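Local coordinates for biofilm-associated surface protein (Staphylococcus aureus, PDB 7C7U) that probably promotes cell adhesion and biofilm formation as a calcium-binding, cell wall-anchored surface protein, at residues 160-165 with 361-366; 184-187 with 191-194; 398-401 with 407-410; 421-424 with 428-431. All coordinates share one frame; numbering follows the deposited sequence.

From the N terminus, contact 1 opens first, at 160-165, and closes a loop of almost two hundred residues when strand 359-369 arrives; it joins strand 163-171 of the large mixed sheet to the four-stranded antiparallel sheet that contains strand 359-369. Contact 2 is nested inside this loop, where strand 183-187, a neighbour of 163-171 in the same sheet, hands over to helix 193-199. A salt bridge between Lys162 and Asp192 couples the two contacts. Contacts 3 and 4 follow in series, each a short closure of a helix onto the loop after it. Their centres are 13 Å apart, and they build successive calcium pairs between the N-terminal sheets and the strands beginning at 437-442.

Contact 1 (160-165 with 361-366); sequences NNKLNH and DFTFAG. With CA (calcium ion), chain C.
Lys162 and Thr363 meet through aliphatic carbon: CG of the lysine lies 3.6 Å from CG2 of the threonine, the side chains slanting across one another. Thr363 has its OG1 wedged between the backbone N and the carbonyl carbon (chi1 51°), which turns CG2 toward segment 160-165. The same methyl sits 3.7 Å from ND2 of Asn164, whose side chain crosses that of Thr363 nearly at a right angle; that amide nitrogen has its hydrogen bond with Thr384. Lys162 bends at its second torsion (chi2 -61°), lifting the ammonium group away from Thr363 toward Asp192. The contact bridges two sheets rather than extending one. Strand 163-171 belongs to the large mixed sheet and strand 359-369 to a four-stranded antiparallel one, and no direct hydrogen bond links the two segments. Instead, water 2 joins Thr363 OG1, at 2.6 Å, to the carbonyl O of Asn160. A calcium ion is bound by segment 160-165, taking Asn161 OD1 at 2.3 Å, the Lys162 carbonyl O and Asn164 OD1, with Asp77 and waters 3 and 4 completing the shell. Asp361 approaches this site from the opposing strand: its OD2 stands 3.5 Å from Asn164 OD1, two acceptors with their amide and carboxylate planes 59° apart, and Lys359 pairs with the carboxylate in a salt bridge.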
ATOM      1  N   ASN A 160      18.603   9.295  14.201  1.00 37.23           N
ATOM      2  CA  ASN A 160      18.318   8.366  13.112  1.00 38.91           C
ATOM      3  C   ASN A 160      16.862   7.931  13.059  1.00 37.04           C
ATOM      4  O   ASN A 160      16.287   7.835  11.970  1.00 43.33           O
ATOM      5  CB  ASN A 160      19.216   7.131  13.234  1.00 43.81           C
ATOM      6  CG  ASN A 160      20.676   7.462  13.025  1.00 48.24           C
ATOM      7  OD1 ASN A 160      21.539   7.002  13.773  1.00 49.58           O
ATOM      8  ND2 ASN A 160      20.962   8.279  12.011  1.00 47.57           N
ATOM      9  N   ASN A 161      16.247   7.677  14.201  1.00 32.56           N
ATOM     10  CA  ASN A 161      14.838   7.316  14.298  1.00 32.50           C
ATOM     11  C   ASN A 161      14.101   8.531  14.869  1.00 31.55           C
ATOM     12  O   ASN A 161      14.156   8.773  16.073  1.00 34.01           O
ATOM     13  CB  ASN A 161      14.682   6.097  15.195  1.00 35.59           C
ATOM     14  CG  ASN A 161      13.261   5.583  15.259  1.00 41.19           C
ATOM     15  OD1 ASN A 161      12.313   6.253  14.830  1.00 35.42           O
ATOM     16  ND2 ASN A 161      13.101   4.379  15.820  1.00 39.09           N
ATOM     17  N   LYS A 162      13.378   9.262  14.016  1.00 30.93           N
ATOM     18  CA  LYS A 162      12.699  10.479  14.466  1.00 31.92           C
ATOM     19  C   LYS A 162      11.392  10.126  15.166  1.00 28.86           C
ATOM     20  O   LYS A 162      10.916   8.998  15.110  1.00 28.88           O
ATOM     21  CB  LYS A 162      12.400  11.424  13.300  1.00 28.84           C
ATOM     22  CG  LYS A 162      13.572  11.742  12.394  1.00 30.75           C
ATOM     23  CD  LYS A 162      14.665  12.423  13.174  1.00 30.98           C
ATOM     24  CE  LYS A 162      15.732  12.987  12.242  1.00 36.69           C
ATOM     25  NZ  LYS A 162      16.884  13.434  13.069  1.00 40.16           N
ATOM     26  N   LEU A 163      10.806  11.103  15.851  1.00 26.06           N
ATOM     27  CA  LEU A 163       9.453  10.939  16.384  1.00 23.63           C
ATOM     28  C   LEU A 163       8.501  11.433  15.311  1.00 26.57           C
ATOM     29  O   LEU A 163       8.282  12.641  15.175  1.00 29.04           O
ATOM     30  CB  LEU A 163       9.276  11.684  17.703  1.00 29.03           C
ATOM     31  CG  LEU A 163      10.301  11.285  18.769  1.00 29.66           C
ATOM     32  CD1 LEU A 163      10.383  12.351  19.856  1.00 27.07           C
ATOM     33  CD2 LEU A 163       9.965   9.917  19.350  1.00 28.94           C
ATOM     34  N   ASN A 164       7.944  10.504  14.529  1.00 24.92           N
ATOM     35  CA  ASN A 164       7.213  10.875  13.317  1.00 25.53           C
ATOM     36  C   ASN A 164       5.777  11.284  13.627  1.00 27.97           C
ATOM     37  O   ASN A 164       5.186  10.879  14.638  1.00 27.02           O
ATOM     38  CB  ASN A 164       7.210   9.719  12.306  1.00 26.06           C
ATOM     39  CG  ASN A 164       8.592   9.112  12.129  1.00 29.22           C
ATOM     40  OD1 ASN A 164       8.936   8.150  12.799  1.00 32.13           O
ATOM     41  ND2 ASN A 164       9.402   9.703  11.268  1.00 29.22           N
ATOM     42  N   HIS A 165       5.216  12.111  12.742  1.00 28.14           N
ATOM     43  CA  HIS A 165       3.796  12.409  12.791  1.00 28.40           C
ATOM     44  C   HIS A 165       3.252  12.443  11.373  1.00 24.96           C
ATOM     45  O   HIS A 165       3.987  12.647  10.403  1.00 27.53           O
ATOM     46  CB  HIS A 165       3.472  13.733  13.548  1.00 28.09           C
ATOM     47  CG  HIS A 165       4.244  14.941  13.101  1.00 26.07           C
ATOM     48  ND1 HIS A 165       4.026  15.565  11.893  1.00 27.10           N
ATOM     49  CD2 HIS A 165       5.186  15.683  13.739  1.00 28.21           C
ATOM     50  CE1 HIS A 165       4.810  16.624  11.791  1.00 28.15           C
ATOM     51  NE2 HIS A 165       5.529  16.717  12.897  1.00 31.09           N
ATOM     52  N   ASP A 361      11.175   4.049   7.934  1.00 26.38           N
ATOM     53  CA  ASP A 361      10.834   5.464   7.787  1.00 30.14           C
ATOM     54  C   ASP A 361      12.025   6.246   7.259  1.00 29.22           C
ATOM     55  O   ASP A 361      13.155   6.055   7.721  1.00 31.39           O
ATOM     56  CB  ASP A 361      10.415   6.057   9.128  1.00 29.22           C
ATOM     57  CG  ASP A 361       9.105   5.510   9.609  1.00 34.79           C
ATOM     58  OD1 ASP A 361       8.221   5.264   8.758  1.00 33.93           O
ATOM     59  OD2 ASP A 361       8.962   5.309  10.829  1.00 35.90           O
ATOM     60  N   PHE A 362      11.764   7.157   6.315  1.00 29.43           N
ATOM     61  CA  PHE A 362      12.770   8.096   5.847  1.00 28.65           C
ATOM     62  C   PHE A 362      12.265   9.514   6.071  1.00 27.85           C
ATOM     63  O   PHE A 362      11.082   9.791   5.875  1.00 26.86           O
ATOM     64  CB  PHE A 362      13.115   7.882   4.377  1.00 28.18           C
ATOM     65  CG  PHE A 362      13.484   6.444   4.056  1.00 30.15           C
ATOM     66  CD1 PHE A 362      12.503   5.517   3.779  1.00 29.33           C
ATOM     67  CD2 PHE A 362      14.800   6.035   4.083  1.00 32.32           C
ATOM     68  CE1 PHE A 362      12.824   4.177   3.511  1.00 34.87           C
ATOM     69  CE2 PHE A 362      15.133   4.705   3.811  1.00 37.33           C
ATOM     70  CZ  PHE A 362      14.141   3.787   3.524  1.00 32.53           C
ATOM     71  N   THR A 363      13.152  10.394   6.504  1.00 29.58           N
ATOM     72  CA  THR A 363      12.752  11.748   6.865  1.00 28.04           C
ATOM     73  C   THR A 363      13.466  12.761   5.992  1.00 27.32           C
ATOM     74  O   THR A 363      14.546  12.492   5.463  1.00 28.50           O
ATOM     75  CB  THR A 363      13.007  12.022   8.351  1.00 27.36           C
ATOM     76  OG1 THR A 363      14.345  11.670   8.675  1.00 30.79           O
ATOM     77  CG2 THR A 363      12.051  11.192   9.208  1.00 27.43           C
ATOM     78  N   PHE A 364      12.810  13.919   5.810  1.00 27.92           N
ATOM     79  CA  PHE A 364      13.263  14.979   4.922  1.00 25.86           C
ATOM     80  C   PHE A 364      12.945  16.322   5.568  1.00 24.86           C
ATOM     81  O   PHE A 364      12.100  16.405   6.468  1.00 21.85           O
ATOM     82  CB  PHE A 364      12.584  14.915   3.555  1.00 24.72           C
ATOM     83  CG  PHE A 364      12.550  13.535   2.981  1.00 27.86           C
ATOM     84  CD1 PHE A 364      11.582  12.630   3.388  1.00 24.86           C
ATOM     85  CD2 PHE A 364      13.526  13.131   2.093  1.00 26.18           C
ATOM     86  CE1 PHE A 364      11.572  11.327   2.876  1.00 28.43           C
ATOM     87  CE2 PHE A 364      13.519  11.835   1.586  1.00 29.21           C
ATOM     88  CZ  PHE A 364      12.543  10.945   1.983  1.00 29.34           C
ATOM     89  N   ALA A 365      13.642  17.358   5.102  1.00 23.43           N
ATOM     90  CA  ALA A 365      13.387  18.737   5.546  1.00 24.79           C
ATOM     91  C   ALA A 365      13.660  19.712   4.406  1.00 28.37           C
ATOM     92  O   ALA A 365      14.485  19.450   3.520  1.00 27.23           O
ATOM     93  CB  ALA A 365      14.228  19.118   6.783  1.00 21.38           C
ATOM     94  N   GLY A 366      12.976  20.860   4.459  1.00 27.63           N
ATOM     95  CA  GLY A 366      13.184  21.932   3.501  1.00 28.56           C
ATOM     96  C   GLY A 366      12.914  23.258   4.190  1.00 22.49           C
ATOM     97  O   GLY A 366      12.123  23.327   5.131  1.00 22.97           O
TER
HETATM   98 CA    CA C1001      10.071   6.876  14.698  1.00 33.54          CA
HETATM   99  O   HOH W   1      14.329   7.070   9.868  1.00 39.79           O
HETATM  100  O   HOH W   2      15.168   9.368   9.557  1.00 41.05           O
HETATM  101  O   HOH W   3      10.181   6.082  16.950  1.00 34.34           O
HETATM  102  O   HOH W   4      10.469   5.775  12.594  1.00 35.21           O

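Contact 2 (184-187 with 191-194); sequences SGYF and ADDD
Strand 183-187 and the start of helix 193-199 approach no closer than 9.1 Å between the CA atoms of Phe187 and Asp192, a separation spanned by side chains and one water. Tyr186 and Asp192 do most of the touching. The tyrosine ring reaches across with CE1, which lies 3.7 Å from Asp192 OD1; the approach is oblique, with ring and carboxylate planes 48° apart. A first torsion of 54° at Tyr186 directs the ring toward the aspartate. Beyond the ring, water 5 lies 2.9 Å from Tyr186 OH and donates to Asp192 OD1 at 2.7 Å, making a short polar bridge from the phenol to the carboxylate. The same OD1 receives the ammonium group of Lys162 in a salt bridge, its NZ 2.7 Å away, so this oxygen is held from two directions. OD2 has a different role: it accepts a hydrogen bond from the backbone N of Thr189, within the connection between the segments, while standing 3.6 Å from the Phe187 carbonyl O. The buried carboxylate is thus well supplied with donors, an environment that would be expected to keep it ionised. Phe187 sends its ring the other way, to an edge-to-face contact with His165 and onto Phe37 and Pro39. The arrangement is a strand-to-helix connection whose N-cap residue, Asp192, is the centre of an inverse gamma turn and ties its side chain back to the preceding loop instead of capping the helix.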
ATOM      1  N   SER A 184       3.029  15.161   6.541  1.00 32.00           N
ATOM      2  CA  SER A 184       3.767  14.383   7.534  1.00 32.87           C
ATOM      3  C   SER A 184       4.902  15.250   8.068  1.00 31.72           C
ATOM      4  O   SER A 184       4.977  16.446   7.770  1.00 32.56           O
ATOM      5  CB  SER A 184       4.273  13.055   6.952  1.00 26.73           C
ATOM      6  OG  SER A 184       5.143  13.238   5.830  1.00 30.00           O
ATOM      7  N   GLY A 185       5.778  14.642   8.864  1.00 30.59           N
ATOM      8  CA  GLY A 185       6.912  15.326   9.462  1.00 23.35           C
ATOM      9  C   GLY A 185       7.426  14.582  10.688  1.00 26.93           C
ATOM     10  O   GLY A 185       7.139  13.401  10.893  1.00 26.80           O
ATOM     11  N   TYR A 186       8.203  15.299  11.499  1.00 24.67           N
ATOM     12  CA  TYR A 186       8.664  14.722  12.743  1.00 23.54           C
ATOM     13  C   TYR A 186       8.898  15.850  13.729  1.00 27.17           C
ATOM     14  O   TYR A 186       9.201  16.975  13.327  1.00 26.64           O
ATOM     15  CB  TYR A 186       9.936  13.881  12.568  1.00 26.85           C
ATOM     16  CG  TYR A 186      11.104  14.586  11.901  1.00 25.46           C
ATOM     17  CD1 TYR A 186      12.084  15.228  12.662  1.00 25.03           C
ATOM     18  CD2 TYR A 186      11.255  14.576  10.527  1.00 27.69           C
ATOM     19  CE1 TYR A 186      13.164  15.852  12.056  1.00 25.42           C
ATOM     20  CE2 TYR A 186      12.338  15.190   9.912  1.00 28.00           C
ATOM     21  CZ  TYR A 186      13.283  15.836  10.692  1.00 28.73           C
ATOM     22  OH  TYR A 186      14.356  16.459  10.097  1.00 29.47           O
ATOM     23  N   PHE A 187       8.729  15.532  15.014  1.00 26.55           N
ATOM     24  CA  PHE A 187       8.966  16.488  16.090  1.00 29.22           C
ATOM     25  C   PHE A 187      10.448  16.780  16.211  1.00 31.31           C
ATOM     26  O   PHE A 187      11.284  15.882  16.088  1.00 28.75           O
ATOM     27  CB  PHE A 187       8.463  15.939  17.416  1.00 28.78           C
ATOM     28  CG  PHE A 187       6.983  15.754  17.476  1.00 30.80           C
ATOM     29  CD1 PHE A 187       6.148  16.822  17.787  1.00 25.78           C
ATOM     30  CD2 PHE A 187       6.421  14.497  17.258  1.00 26.83           C
ATOM     31  CE1 PHE A 187       4.775  16.638  17.862  1.00 28.41           C
ATOM     32  CE2 PHE A 187       5.058  14.308  17.337  1.00 26.47           C
ATOM     33  CZ  PHE A 187       4.226  15.383  17.621  1.00 29.37           C
ATOM     34  N   ALA A 191      18.241  16.350  19.307  1.00 31.04           N
ATOM     35  CA  ALA A 191      19.024  15.630  18.307  1.00 27.50           C
ATOM     36  C   ALA A 191      19.052  16.372  16.976  1.00 30.11           C
ATOM     37  O   ALA A 191      20.024  16.263  16.220  1.00 30.14           O
ATOM     38  CB  ALA A 191      18.458  14.214  18.113  1.00 31.07           C
ATOM     39  N   ASP A 192      18.012  17.143  16.687  1.00 32.54           N
ATOM     40  CA  ASP A 192      17.904  17.883  15.429  1.00 33.62           C
ATOM     41  C   ASP A 192      18.583  19.247  15.554  1.00 36.52           C
ATOM     42  O   ASP A 192      17.991  20.304  15.345  1.00 28.71           O
ATOM     43  CB  ASP A 192      16.432  17.996  15.048  1.00 30.04           C
ATOM     44  CG  ASP A 192      15.771  16.630  14.992  1.00 30.06           C
ATOM     45  OD1 ASP A 192      16.234  15.839  14.166  1.00 32.29           O
ATOM     46  OD2 ASP A 192      14.843  16.321  15.784  1.00 29.56           O
ATOM     47  N   ASP A 193      19.882  19.200  15.858  1.00 34.23           N
ATOM     48  CA  ASP A 193      20.540  20.409  16.339  1.00 41.04           C
ATOM     49  C   ASP A 193      20.683  21.457  15.242  1.00 35.99           C
ATOM     50  O   ASP A 193      20.574  22.658  15.523  1.00 34.73           O
ATOM     51  CB  ASP A 193      21.892  20.060  16.978  1.00 38.26           C
ATOM     52  CG  ASP A 193      22.780  19.229  16.074  1.00 42.48           C
ATOM     53  OD1 ASP A 193      22.259  18.571  15.149  1.00 44.91           O
ATOM     54  OD2 ASP A 193      24.007  19.207  16.315  1.00 50.60           O
ATOM     55  N   ASP A 194      20.867  21.045  13.986  1.00 35.65           N
ATOM     56  CA  ASP A 194      20.992  22.056  12.940  1.00 38.30           C
ATOM     57  C   ASP A 194      19.663  22.773  12.696  1.00 35.10           C
ATOM     58  O   ASP A 194      19.629  24.009  12.577  1.00 32.83           O
ATOM     59  CB  ASP A 194      21.563  21.444  11.661  1.00 40.06           C
ATOM     60  CG  ASP A 194      20.713  20.314  11.077  1.00 39.37           C
ATOM     61  OD1 ASP A 194      19.930  19.626  11.783  1.00 34.41           O
ATOM     62  OD2 ASP A 194      20.869  20.113   9.869  1.00 41.78           O
TER
HETATM   63  O   HOH W   5      16.733  16.696  11.658  1.00 34.15           O

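Contact 3 (398-401 with 407-410); sequences RYER and DAEN. With CA (calcium ion), chain E; CA (calcium ion), chain D.
Glu400 OE2 is gripped by two calcium ions, the chain D ion at 2.2 Å and the chain E ion at 2.7 Å, and so bridges ions that lie only 4.1 Å apart. The other oxygen, OE1, binds the chain E ion at 2.3 Å, making the carboxylate bidentate there, and is also hydrogen-bonded to Ser406. Extended beyond CG (chi2 -158°), the side chain reaches from helix 397-404 to the carbonyl of Asp407, whose O is only 2.6 Å from OE1 because both bind the chain E ion. Asn410 O, Asp391, Asp393 and Asp420 complete that site. The spacing of Asp389, Asp391, Asp393, the Leu395 carbonyl and Glu400 around the chain D ion is that of an EF-hand-like loop. Across the type I turn 407-410, Asp407 folds back in an Asx turn, its OD1 taking the Glu409 N at 2.8 Å from above the carboxylate plane. Water 6 donates to Ala408 O and binds the chain D ion, tying the turn to the second metal. With acceptors so closely gathered, the contact probably depends on calcium: without the ions, Glu400 and the carbonyl of Asp407 would be expected to repel.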
ATOM      1  N   ARG A 398       2.259  -0.143  -0.661  1.00 36.23           N
ATOM      2  CA  ARG A 398       1.684   0.713  -1.694  1.00 40.24           C
ATOM      3  C   ARG A 398       1.939   0.161  -3.086  1.00 38.14           C
ATOM      4  O   ARG A 398       1.126   0.377  -3.986  1.00 38.66           O
ATOM      5  CB  ARG A 398       2.217   2.143  -1.574  1.00 41.89           C
ATOM      6  CG  ARG A 398       3.625   2.351  -2.048  1.00 37.37           C
ATOM      7  CD  ARG A 398       4.086   3.749  -1.656  1.00 43.03           C
ATOM      8  NE  ARG A 398       4.275   3.847  -0.217  1.00 37.52           N
ATOM      9  CZ  ARG A 398       4.287   4.984   0.473  1.00 40.39           C
ATOM     10  NH1 ARG A 398       4.114   6.161  -0.128  1.00 37.98           N
ATOM     11  NH2 ARG A 398       4.465   4.936   1.776  1.00 36.22           N
ATOM     12  N   TYR A 399       3.049  -0.552  -3.290  1.00 36.78           N
ATOM     13  CA  TYR A 399       3.242  -1.228  -4.568  1.00 40.38           C
ATOM     14  C   TYR A 399       2.173  -2.287  -4.790  1.00 37.78           C
ATOM     15  O   TYR A 399       1.599  -2.372  -5.881  1.00 43.38           O
ATOM     16  CB  TYR A 399       4.636  -1.843  -4.645  1.00 38.06           C
ATOM     17  CG  TYR A 399       4.961  -2.483  -5.976  1.00 38.75           C
ATOM     18  CD1 TYR A 399       4.589  -3.806  -6.252  1.00 36.66           C
ATOM     19  CD2 TYR A 399       5.648  -1.777  -6.955  1.00 41.58           C
ATOM     20  CE1 TYR A 399       4.895  -4.397  -7.450  1.00 42.76           C
ATOM     21  CE2 TYR A 399       5.948  -2.370  -8.183  1.00 44.35           C
ATOM     22  CZ  TYR A 399       5.577  -3.679  -8.417  1.00 40.26           C
ATOM     23  OH  TYR A 399       5.864  -4.293  -9.624  1.00 48.71           O
ATOM     24  N   GLU A 400       1.879  -3.100  -3.765  1.00 39.63           N
ATOM     25  CA  GLU A 400       0.865  -4.146  -3.923  1.00 40.02           C
ATOM     26  C   GLU A 400      -0.501  -3.537  -4.195  1.00 45.40           C
ATOM     27  O   GLU A 400      -1.253  -4.030  -5.049  1.00 41.07           O
ATOM     28  CB  GLU A 400       0.807  -5.068  -2.692  1.00 39.00           C
ATOM     29  CG  GLU A 400       2.084  -5.884  -2.447  1.00 35.28           C
ATOM     30  CD  GLU A 400       1.875  -7.142  -1.595  1.00 39.88           C
ATOM     31  OE1 GLU A 400       1.229  -8.111  -2.087  1.00 37.02           O
ATOM     32  OE2 GLU A 400       2.386  -7.185  -0.443  1.00 34.19           O
ATOM     33  N   ARG A 401      -0.824  -2.444  -3.500  1.00 44.54           N
ATOM     34  CA  ARG A 401      -2.118  -1.800  -3.669  1.00 43.46           C
ATOM     35  C   ARG A 401      -2.250  -1.171  -5.050  1.00 45.38           C
ATOM     36  O   ARG A 401      -3.299  -1.287  -5.689  1.00 47.94           O
ATOM     37  CB  ARG A 401      -2.318  -0.742  -2.583  1.00 47.32           C
ATOM     38  CG  ARG A 401      -3.037  -1.253  -1.356  1.00 46.23           C
ATOM     39  CD  ARG A 401      -3.508  -0.102  -0.479  1.00 48.06           C
ATOM     40  NE  ARG A 401      -2.410   0.766  -0.077  1.00 50.64           N
ATOM     41  CZ  ARG A 401      -1.737   0.617   1.059  1.00 48.36           C
ATOM     42  NH1 ARG A 401      -2.057  -0.362   1.895  1.00 47.57           N
ATOM     43  NH2 ARG A 401      -0.746   1.443   1.357  1.00 47.40           N
ATOM     44  N   ASP A 407      -2.384  -8.947  -2.401  1.00 43.20           N
ATOM     45  CA  ASP A 407      -2.768  -8.592  -1.043  1.00 43.55           C
ATOM     46  C   ASP A 407      -1.531  -8.128  -0.276  1.00 40.68           C
ATOM     47  O   ASP A 407      -0.510  -8.825  -0.258  1.00 37.15           O
ATOM     48  CB  ASP A 407      -3.430  -9.803  -0.375  1.00 44.03           C
ATOM     49  CG  ASP A 407      -4.026  -9.490   0.996  1.00 48.85           C
ATOM     50  OD1 ASP A 407      -3.729  -8.422   1.583  1.00 47.27           O
ATOM     51  OD2 ASP A 407      -4.793 -10.338   1.496  1.00 42.41           O
ATOM     52  N   ALA A 408      -1.614  -6.924   0.321  1.00 44.45           N
ATOM     53  CA  ALA A 408      -0.521  -6.358   1.119  1.00 41.12           C
ATOM     54  C   ALA A 408      -0.363  -7.013   2.491  1.00 44.85           C
ATOM     55  O   ALA A 408       0.659  -6.780   3.152  1.00 44.27           O
ATOM     56  CB  ALA A 408      -0.717  -4.848   1.300  1.00 41.06           C
ATOM     57  N   GLU A 409      -1.347  -7.798   2.947  1.00 48.22           N
ATOM     58  CA  GLU A 409      -1.302  -8.491   4.234  1.00 46.15           C
ATOM     59  C   GLU A 409      -1.349 -10.015   4.079  1.00 46.35           C
ATOM     60  O   GLU A 409      -1.844 -10.717   4.961  1.00 52.91           O
ATOM     61  CB  GLU A 409      -2.437  -8.021   5.144  1.00 49.73           C
ATOM     62  CG  GLU A 409      -2.473  -6.515   5.405  1.00 51.62           C
ATOM     63  CD  GLU A 409      -3.629  -5.824   4.690  1.00 57.71           C
ATOM     64  OE1 GLU A 409      -3.877  -6.141   3.506  1.00 58.52           O
ATOM     65  OE2 GLU A 409      -4.294  -4.967   5.313  1.00 65.74           O
ATOM     66  N   ASN A 410      -0.880 -10.536   2.948  1.00 43.69           N
ATOM     67  CA  ASN A 410      -0.731 -11.981   2.744  1.00 41.67           C
ATOM     68  C   ASN A 410       0.470 -12.190   1.841  1.00 35.60           C
ATOM     69  O   ASN A 410       0.480 -11.711   0.711  1.00 36.21           O
ATOM     70  CB  ASN A 410      -1.986 -12.604   2.124  1.00 43.45           C
ATOM     71  CG  ASN A 410      -1.900 -14.143   1.992  1.00 43.63           C
ATOM     72  OD1 ASN A 410      -0.825 -14.739   2.087  1.00 41.09           O
ATOM     73  ND2 ASN A 410      -3.047 -14.775   1.769  1.00 43.66           N
TER
HETATM   74 CA    CA E1003       1.559  -9.717  -0.495  1.00 38.19          CA
HETATM   75 CA    CA D1002       4.209  -6.940   0.836  1.00 38.28          CA
HETATM   76  O   HOH W   6       2.505  -5.493   2.098  1.00 37.20           O

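Contact 4 (421-424 with 428-431); sequences GDEV and KTSP. With CA (calcium ion), chain G; CA (calcium ion), chain F.
Glu423 closes an EF-hand-like calcium loop, in which Asp412, Asp414, Asp416, the Lys418 carbonyl and Glu423 surround the chain F ion, and with Ser430 of the segment after its helix it binds the neighbouring chain G ion. Glu423 OE1 binds the chain F ion at 2.3 Å and also the chain G ion at 2.6 Å, so one oxygen serves two metals. OE2 completes bidentate binding of the chain G ion at 2.4 Å, alongside Ser430 O, Asp414, Asp416, the Val433 carbonyl and Glu509; this last ligand comes from strand 509-516, fastening the loop to the sheet that follows. Shared coordination explains why OE2 and Ser430 O, both acceptors, stand 3.0 Å apart. At the helix end, the Glu423 carbonyl O accepts from Thr429 N at 3.1 Å, a bent bond of 141° with the donor above the carbonyl plane. Lys428, the residue that leaves the helix, does so with positive phi, turning the chain back along Glu423. Beside the polar cluster, Val424 CG2 rests 4.1 Å from Pro431 CG in an apolar contact. With chi1 at 46°, Thr429 OG1 donates to the anti lone pair of Glu423 OE2 at 2.7 Å.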
ATOM      1  N   GLY A 421       6.194 -11.417  -4.037  1.00 36.75           N
ATOM      2  CA  GLY A 421       7.378 -10.837  -4.656  1.00 34.87           C
ATOM      3  C   GLY A 421       8.141 -11.831  -5.514  1.00 40.35           C
ATOM      4  O   GLY A 421       8.529 -11.527  -6.647  1.00 38.59           O
ATOM      5  N   ASP A 422       8.361 -13.042  -4.988  1.00 39.84           N
ATOM      6  CA  ASP A 422       9.005 -14.081  -5.785  1.00 40.35           C
ATOM      7  C   ASP A 422       8.276 -14.273  -7.112  1.00 33.88           C
ATOM      8  O   ASP A 422       8.895 -14.316  -8.180  1.00 34.59           O
ATOM      9  CB  ASP A 422       9.032 -15.399  -5.003  1.00 39.63           C
ATOM     10  CG  ASP A 422       9.934 -15.341  -3.802  1.00 41.05           C
ATOM     11  OD1 ASP A 422      10.960 -14.626  -3.866  1.00 42.29           O
ATOM     12  OD2 ASP A 422       9.611 -16.010  -2.797  1.00 41.66           O
ATOM     13  N   GLU A 423       6.952 -14.328  -7.068  1.00 30.72           N
ATOM     14  CA  GLU A 423       6.197 -14.502  -8.303  1.00 37.67           C
ATOM     15  C   GLU A 423       6.425 -13.345  -9.270  1.00 43.50           C
ATOM     16  O   GLU A 423       6.713 -13.561 -10.455  1.00 36.27           O
ATOM     17  CB  GLU A 423       4.718 -14.673  -7.973  1.00 40.12           C
ATOM     18  CG  GLU A 423       4.450 -16.055  -7.368  1.00 36.56           C
ATOM     19  CD  GLU A 423       3.124 -16.611  -7.781  1.00 39.17           C
ATOM     20  OE1 GLU A 423       2.210 -16.638  -6.926  1.00 36.90           O
ATOM     21  OE2 GLU A 423       2.985 -17.007  -8.971  1.00 39.84           O
ATOM     22  N   VAL A 424       6.324 -12.106  -8.782  1.00 34.57           N
ATOM     23  CA  VAL A 424       6.498 -10.969  -9.678  1.00 34.04           C
ATOM     24  C   VAL A 424       7.917 -10.937 -10.217  1.00 33.33           C
ATOM     25  O   VAL A 424       8.140 -10.695 -11.411  1.00 39.52           O
ATOM     26  CB  VAL A 424       6.136  -9.653  -8.963  1.00 36.12           C
ATOM     27  CG1 VAL A 424       6.668  -8.456  -9.751  1.00 40.18           C
ATOM     28  CG2 VAL A 424       4.638  -9.550  -8.782  1.00 35.50           C
ATOM     29  N   LYS A 428       8.152 -14.743 -12.569  1.00 40.01           N
ATOM     30  CA  LYS A 428       7.457 -13.938 -13.570  1.00 40.91           C
ATOM     31  C   LYS A 428       6.097 -14.547 -13.885  1.00 41.90           C
ATOM     32  O   LYS A 428       5.676 -14.650 -15.041  1.00 40.82           O
ATOM     33  CB  LYS A 428       8.316 -13.757 -14.814  1.00 43.37           C
ATOM     34  CG  LYS A 428       9.747 -13.424 -14.445  1.00 43.65           C
ATOM     35  CD  LYS A 428      10.240 -12.153 -15.098  1.00 49.57           C
ATOM     36  CE  LYS A 428      11.691 -11.901 -14.710  1.00 53.94           C
ATOM     37  NZ  LYS A 428      12.368 -10.953 -15.637  1.00 61.40           N
ATOM     38  N   THR A 429       5.425 -14.993 -12.830  1.00 36.92           N
ATOM     39  CA  THR A 429       4.071 -15.505 -12.900  1.00 39.44           C
ATOM     40  C   THR A 429       3.165 -14.592 -12.101  1.00 43.68           C
ATOM     41  O   THR A 429       3.606 -13.885 -11.187  1.00 44.05           O
ATOM     42  CB  THR A 429       3.957 -16.935 -12.333  1.00 41.67           C
ATOM     43  OG1 THR A 429       4.667 -17.017 -11.080  1.00 41.81           O
ATOM     44  CG2 THR A 429       4.528 -17.944 -13.312  1.00 40.35           C
ATOM     45  N   SER A 430       1.891 -14.654 -12.422  1.00 40.01           N
ATOM     46  CA  SER A 430       0.930 -13.845 -11.709  1.00 38.72           C
ATOM     47  C   SER A 430       0.809 -14.289 -10.252  1.00 43.09           C
ATOM     48  O   SER A 430       0.612 -15.487  -9.971  1.00 33.50           O
ATOM     49  CB  SER A 430      -0.418 -13.894 -12.377  1.00 35.79           C
ATOM     50  OG  SER A 430      -1.402 -13.477 -11.462  1.00 36.37           O
ATOM     51  N   PRO A 431       0.927 -13.355  -9.304  1.00 37.47           N
ATOM     52  CA  PRO A 431       0.671 -13.644  -7.891  1.00 37.58           C
ATOM     53  C   PRO A 431      -0.809 -13.718  -7.555  1.00 37.95           C
ATOM     54  O   PRO A 431      -1.168 -13.877  -6.377  1.00 33.61           O
ATOM     55  CB  PRO A 431       1.329 -12.439  -7.196  1.00 39.56           C
ATOM     56  CG  PRO A 431       1.028 -11.286  -8.165  1.00 38.05           C
ATOM     57  CD  PRO A 431       1.066 -11.907  -9.566  1.00 39.87           C
TER
HETATM   58 CA    CA G1005       0.640 -17.614  -8.799  1.00 40.03          CA
HETATM   59 CA    CA F1004       1.454 -17.271  -4.846  1.00 36.95          CA